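Local structure of alcohol dehydrogenase IV (Corynebacterium glutamicum, 3IV7) at residues Phe27-Val32 / Ala56-Val61; Ala38-Ile43 / Leu91-Gly96. The protein is an iron-containing alcohol dehydrogenase family enzyme that probably reduces maleylacetate with a nicotinamide cofactor. All coordinates share one frame; numbering follows the deposited sequence.

Interaction 1 of 2, residues Phe27-Val32 / Ala56-Val61; sequences FLKQEV and ASEIEV
Ile59 presses its two methyl ends against the side of helix 24-35 that carries Leu28, Lys29 and Val32. This packs a helix of the N-terminal alpha/beta domain against the turn that follows helix 49-55. The core of the contact is apolar. Ile59 CD1 lies 3.6 Å from Leu28 CD2, and the two side chains cross at about a right angle. The other branch, Ile59 CG2, sits 3.6 Å from the backbone CA of Lys29. Val32 CG2 touches both Ile59 branches, 3.9 Å from Ile59 CD1. Ala56 adds a lighter contact, its CB 4.1 Å from Leu28 CD2. Beside it the Lys29 chain crosses Glu58 at about a right angle, Lys29 CD 3.5 Å from Glu58 OE1. Their charged ends do not meet: Lys29 NZ is 5.4 Å from Glu58 OE1. Lys29 NZ instead forms a salt bridge with Glu33, and Glu58 OE2 is hydrogen-bonded to Ser25. Beneath the contact, Leu28 rests on Val93 and Ile59 on Val40, both in the parallel sheet. A type I turn from Ala56 to Ile59 sets the position of Ile59, and Ile59 N is hydrogen-bonded to Ala56 O at 3.1 Å.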
# COMPACT_ATOMS: atom_id res chain seq x y z
N PHE A 27 16.29 -15.03 5.63
CA PHE A 27 15.05 -14.77 4.91
C PHE A 27 14.95 -15.60 3.62
O PHE A 27 13.84 -16.06 3.25
CB PHE A 27 14.91 -13.30 4.52
CG PHE A 27 14.57 -12.37 5.67
CD1 PHE A 27 13.73 -12.74 6.69
CD2 PHE A 27 14.97 -11.05 5.61
CE1 PHE A 27 13.41 -11.84 7.69
CE2 PHE A 27 14.63 -10.15 6.59
CZ PHE A 27 13.86 -10.55 7.63
N LEU A 28 16.06 -15.71 2.88
CA LEU A 28 16.05 -16.47 1.62
C LEU A 28 15.74 -17.91 1.91
O LEU A 28 14.94 -18.53 1.21
CB LEU A 28 17.37 -16.34 0.86
CG LEU A 28 17.45 -17.04 -0.52
CD1 LEU A 28 16.26 -16.65 -1.44
CD2 LEU A 28 18.76 -16.74 -1.23
N LYS A 29 16.37 -18.45 2.96
CA LYS A 29 16.09 -19.82 3.38
C LYS A 29 14.58 -19.99 3.65
O LYS A 29 13.95 -20.87 3.11
CB LYS A 29 16.91 -20.19 4.64
CG LYS A 29 16.52 -21.57 5.28
CD LYS A 29 17.60 -22.09 6.24
CE LYS A 29 17.35 -23.55 6.68
NZ LYS A 29 16.14 -23.68 7.57
N GLN A 30 14.05 -19.12 4.49
CA GLN A 30 12.64 -19.13 4.86
C GLN A 30 11.75 -19.09 3.62
O GLN A 30 10.80 -19.87 3.49
CB GLN A 30 12.37 -17.94 5.77
CG GLN A 30 11.03 -17.88 6.41
CD GLN A 30 10.85 -16.61 7.24
OE1 GLN A 30 11.82 -16.09 7.80
NE2 GLN A 30 9.61 -16.10 7.31
N GLU A 31 12.11 -18.23 2.68
CA GLU A 31 11.31 -18.05 1.46
C GLU A 31 11.35 -19.29 0.55
O GLU A 31 10.31 -19.72 0.03
CB GLU A 31 11.79 -16.77 0.73
CG GLU A 31 11.08 -16.42 -0.45
CD GLU A 31 9.64 -15.98 -0.20
OE1 GLU A 31 9.24 -15.81 0.94
OE2 GLU A 31 8.93 -15.86 -1.17
N VAL A 32 12.53 -19.88 0.39
CA VAL A 32 12.67 -21.07 -0.43
C VAL A 32 11.94 -22.28 0.19
O VAL A 32 11.34 -23.13 -0.53
CB VAL A 32 14.15 -21.43 -0.61
CG1 VAL A 32 14.28 -22.80 -1.23
CG2 VAL A 32 14.86 -20.37 -1.44
N ALA A 56 23.03 -16.74 -0.62
CA ALA A 56 22.39 -18.03 -0.82
C ALA A 56 23.08 -19.19 -0.03
O ALA A 56 22.86 -20.35 -0.35
CB ALA A 56 22.36 -18.36 -2.30
N SER A 57 23.89 -18.85 0.98
CA SER A 57 24.67 -19.86 1.72
C SER A 57 23.80 -20.82 2.55
O SER A 57 24.27 -21.87 2.95
CB SER A 57 25.70 -19.19 2.64
OG SER A 57 25.04 -18.39 3.61
N GLU A 58 22.56 -20.46 2.81
CA GLU A 58 21.69 -21.34 3.56
C GLU A 58 20.72 -22.10 2.67
O GLU A 58 19.81 -22.76 3.19
CB GLU A 58 20.91 -20.56 4.62
CG GLU A 58 21.77 -19.75 5.58
CD GLU A 58 21.00 -19.29 6.79
OE1 GLU A 58 20.24 -20.12 7.35
OE2 GLU A 58 21.12 -18.11 7.17
N ILE A 59 20.89 -22.02 1.34
CA ILE A 59 20.05 -22.79 0.43
C ILE A 59 20.85 -23.56 -0.60
O ILE A 59 22.04 -23.32 -0.78
CB ILE A 59 19.00 -21.89 -0.32
CG1 ILE A 59 19.68 -20.84 -1.23
CG2 ILE A 59 18.07 -21.23 0.66
CD1 ILE A 59 18.65 -20.15 -2.27
N GLU A 60 20.17 -24.48 -1.28
CA GLU A 60 20.77 -25.22 -2.37
C GLU A 60 20.46 -24.44 -3.64
O GLU A 60 19.33 -24.03 -3.86
CB GLU A 60 20.16 -26.63 -2.50
CG GLU A 60 20.06 -27.45 -1.18
CD GLU A 60 21.39 -27.98 -0.70
OE1 GLU A 60 22.43 -27.35 -0.97
OE2 GLU A 60 21.39 -29.04 -0.03
N VAL A 61 21.46 -24.24 -4.47
CA VAL A 61 21.31 -23.49 -5.68
C VAL A 61 21.62 -24.38 -6.86
O VAL A 61 22.72 -24.94 -6.94
CB VAL A 61 22.22 -22.30 -5.70
CG1 VAL A 61 22.26 -21.68 -7.10
CG2 VAL A 61 21.76 -21.25 -4.62

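Interaction 2 of 2, residues Ala38-Ile43 / Leu91-Gly96; sequences AKVMVI and LLVCVG
The peptide groups of Val40-Ile43 and Leu91-Val95 pair edge to edge as neighbouring parallel strands of the Rossmann-like sheet in the N-terminal domain. One face of the pair carries Val40, Val42, Leu91 and Val93; the other carries Met41, Ile43, Leu92 and Cys94. Four backbone hydrogen bonds join the edges. Met41 N donates to Leu91 O, and Met41 O accepts from Val93 N. Ile43 repeats the pattern: Ile43 N donates to Val93 O at 2.7 Å, and Ile43 O accepts from Val95 N. Val93 O also receives a CA-H contact from Val42, CA to O 3.2 Å. On the face with Val40 and Val93, Val40 CG1 meets Val93 CG2 at 3.5 Å, the tightest side-chain contact here. On the face with Met41 and Leu92, the selenomethionine at Met41 is fully extended and lies side by side with Leu92, Met41 SE 4.0 Å from Leu92 CD2. Ile43 CD1 reaches the same methyl, Leu92 CD2, at 4.2 Å. Helix 98-111 packs on this face, with Ile107 against both Ile43 and Leu92. The outward edge of strand 40-43 pairs with strand 63-65. At the start of the pair, Lys39 N donates to Asp90 OD1 and Ala38 N to Asp90 OD2.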
# COMPACT_ATOMS: atom_id res chain seq x y z
N ALA A 38 12.74 -26.51 -5.32
CA ALA A 38 13.77 -27.55 -5.42
C ALA A 38 14.89 -27.26 -6.42
O ALA A 38 15.88 -27.99 -6.46
CB ALA A 38 13.10 -28.92 -5.78
N LYS A 39 14.74 -26.21 -7.24
CA LYS A 39 15.73 -25.91 -8.27
C LYS A 39 15.86 -24.42 -8.49
O LYS A 39 15.34 -23.88 -9.46
CB LYS A 39 15.38 -26.62 -9.58
CG LYS A 39 15.46 -28.14 -9.50
CD LYS A 39 15.86 -28.76 -10.82
CE LYS A 39 17.37 -28.67 -11.05
NZ LYS A 39 17.78 -29.45 -12.26
N VAL A 40 16.62 -23.80 -7.59
CA VAL A 40 16.79 -22.40 -7.53
C VAL A 40 17.88 -21.91 -8.49
O VAL A 40 18.97 -22.49 -8.58
CB VAL A 40 17.21 -21.98 -6.10
CG1 VAL A 40 17.41 -20.45 -6.01
CG2 VAL A 40 16.17 -22.46 -5.05
N MSE A 41 17.59 -20.82 -9.18
CA MSE A 41 18.55 -20.16 -10.04
C MSE A 41 18.86 -18.80 -9.44
O MSE A 41 17.96 -17.97 -9.25
CB MSE A 41 17.98 -20.01 -11.44
CG MSE A 41 18.89 -19.25 -12.47
SE MSE A 41 18.01 -19.29 -14.21
CE MSE A 41 19.25 -18.29 -15.32
N VAL A 42 20.14 -18.57 -9.12
CA VAL A 42 20.58 -17.27 -8.61
C VAL A 42 21.23 -16.47 -9.75
O VAL A 42 22.10 -16.96 -10.49
CB VAL A 42 21.58 -17.42 -7.44
CG1 VAL A 42 22.15 -16.08 -7.06
CG2 VAL A 42 20.89 -18.06 -6.22
N ILE A 43 20.77 -15.24 -9.90
CA ILE A 43 21.21 -14.37 -10.97
C ILE A 43 21.93 -13.21 -10.34
O ILE A 43 21.36 -12.50 -9.51
CB ILE A 43 20.00 -13.84 -11.81
CG1 ILE A 43 19.27 -15.00 -12.46
CG2 ILE A 43 20.46 -12.81 -12.85
CD1 ILE A 43 17.84 -14.72 -12.78
N LEU A 91 12.54 -21.48 -9.23
CA LEU A 91 12.58 -20.19 -8.56
C LEU A 91 13.74 -19.38 -9.10
O LEU A 91 14.84 -19.92 -9.31
CB LEU A 91 12.74 -20.38 -7.04
CG LEU A 91 12.66 -19.12 -6.15
CD1 LEU A 91 11.29 -18.50 -6.22
CD2 LEU A 91 13.02 -19.47 -4.71
N LEU A 92 13.48 -18.10 -9.37
CA LEU A 92 14.51 -17.13 -9.73
C LEU A 92 14.86 -16.29 -8.51
O LEU A 92 13.97 -15.79 -7.81
CB LEU A 92 13.99 -16.18 -10.83
CG LEU A 92 13.53 -16.81 -12.14
CD1 LEU A 92 12.94 -15.77 -13.08
CD2 LEU A 92 14.67 -17.53 -12.77
N VAL A 93 16.16 -16.16 -8.22
CA VAL A 93 16.61 -15.28 -7.16
C VAL A 93 17.63 -14.31 -7.75
O VAL A 93 18.58 -14.73 -8.35
CB VAL A 93 17.27 -16.05 -5.94
CG1 VAL A 93 17.65 -15.06 -4.86
CG2 VAL A 93 16.33 -17.16 -5.36
N CYS A 94 17.39 -13.00 -7.63
CA CYS A 94 18.33 -12.05 -8.19
C CYS A 94 18.94 -11.20 -7.13
O CYS A 94 18.25 -10.71 -6.25
CB CYS A 94 17.68 -11.21 -9.30
SG CYS A 94 16.06 -10.44 -8.89
N VAL A 95 20.26 -11.05 -7.19
CA VAL A 95 20.98 -10.27 -6.21
C VAL A 95 21.77 -9.18 -6.93
O VAL A 95 22.74 -9.46 -7.65
CB VAL A 95 21.94 -11.15 -5.45
CG1 VAL A 95 22.63 -10.32 -4.34
CG2 VAL A 95 21.20 -12.40 -4.90
N GLY A 96 21.34 -7.94 -6.78
CA GLY A 96 21.99 -6.86 -7.43
C GLY A 96 21.06 -5.73 -7.75
O GLY A 96 19.99 -5.59 -7.16

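The two contacts lie in the same N-terminal alpha/beta domain, with centres about 10 Å apart. Their segments alternate along the chain: helix 24-35, strand 40-43, the loop 56-61, then strand 91-96. Interaction 2 joins two inner strands of the parallel sheet. Interaction 1 lies over the face of that sheet bearing Val40, Val42, Leu91 and Val93. The layers touch directly. Val32 CG2 is 3.8 Å from Leu91 CD2, and Val61 CG2 is 3.7 Å from Val42 CG2. The loop of interaction 1 then runs into strand 63-65, which pairs with strand 40-43. Helix and loop thus cover one face of the sheet through apolar side chains, with interaction 2 the more buried of the two contacts.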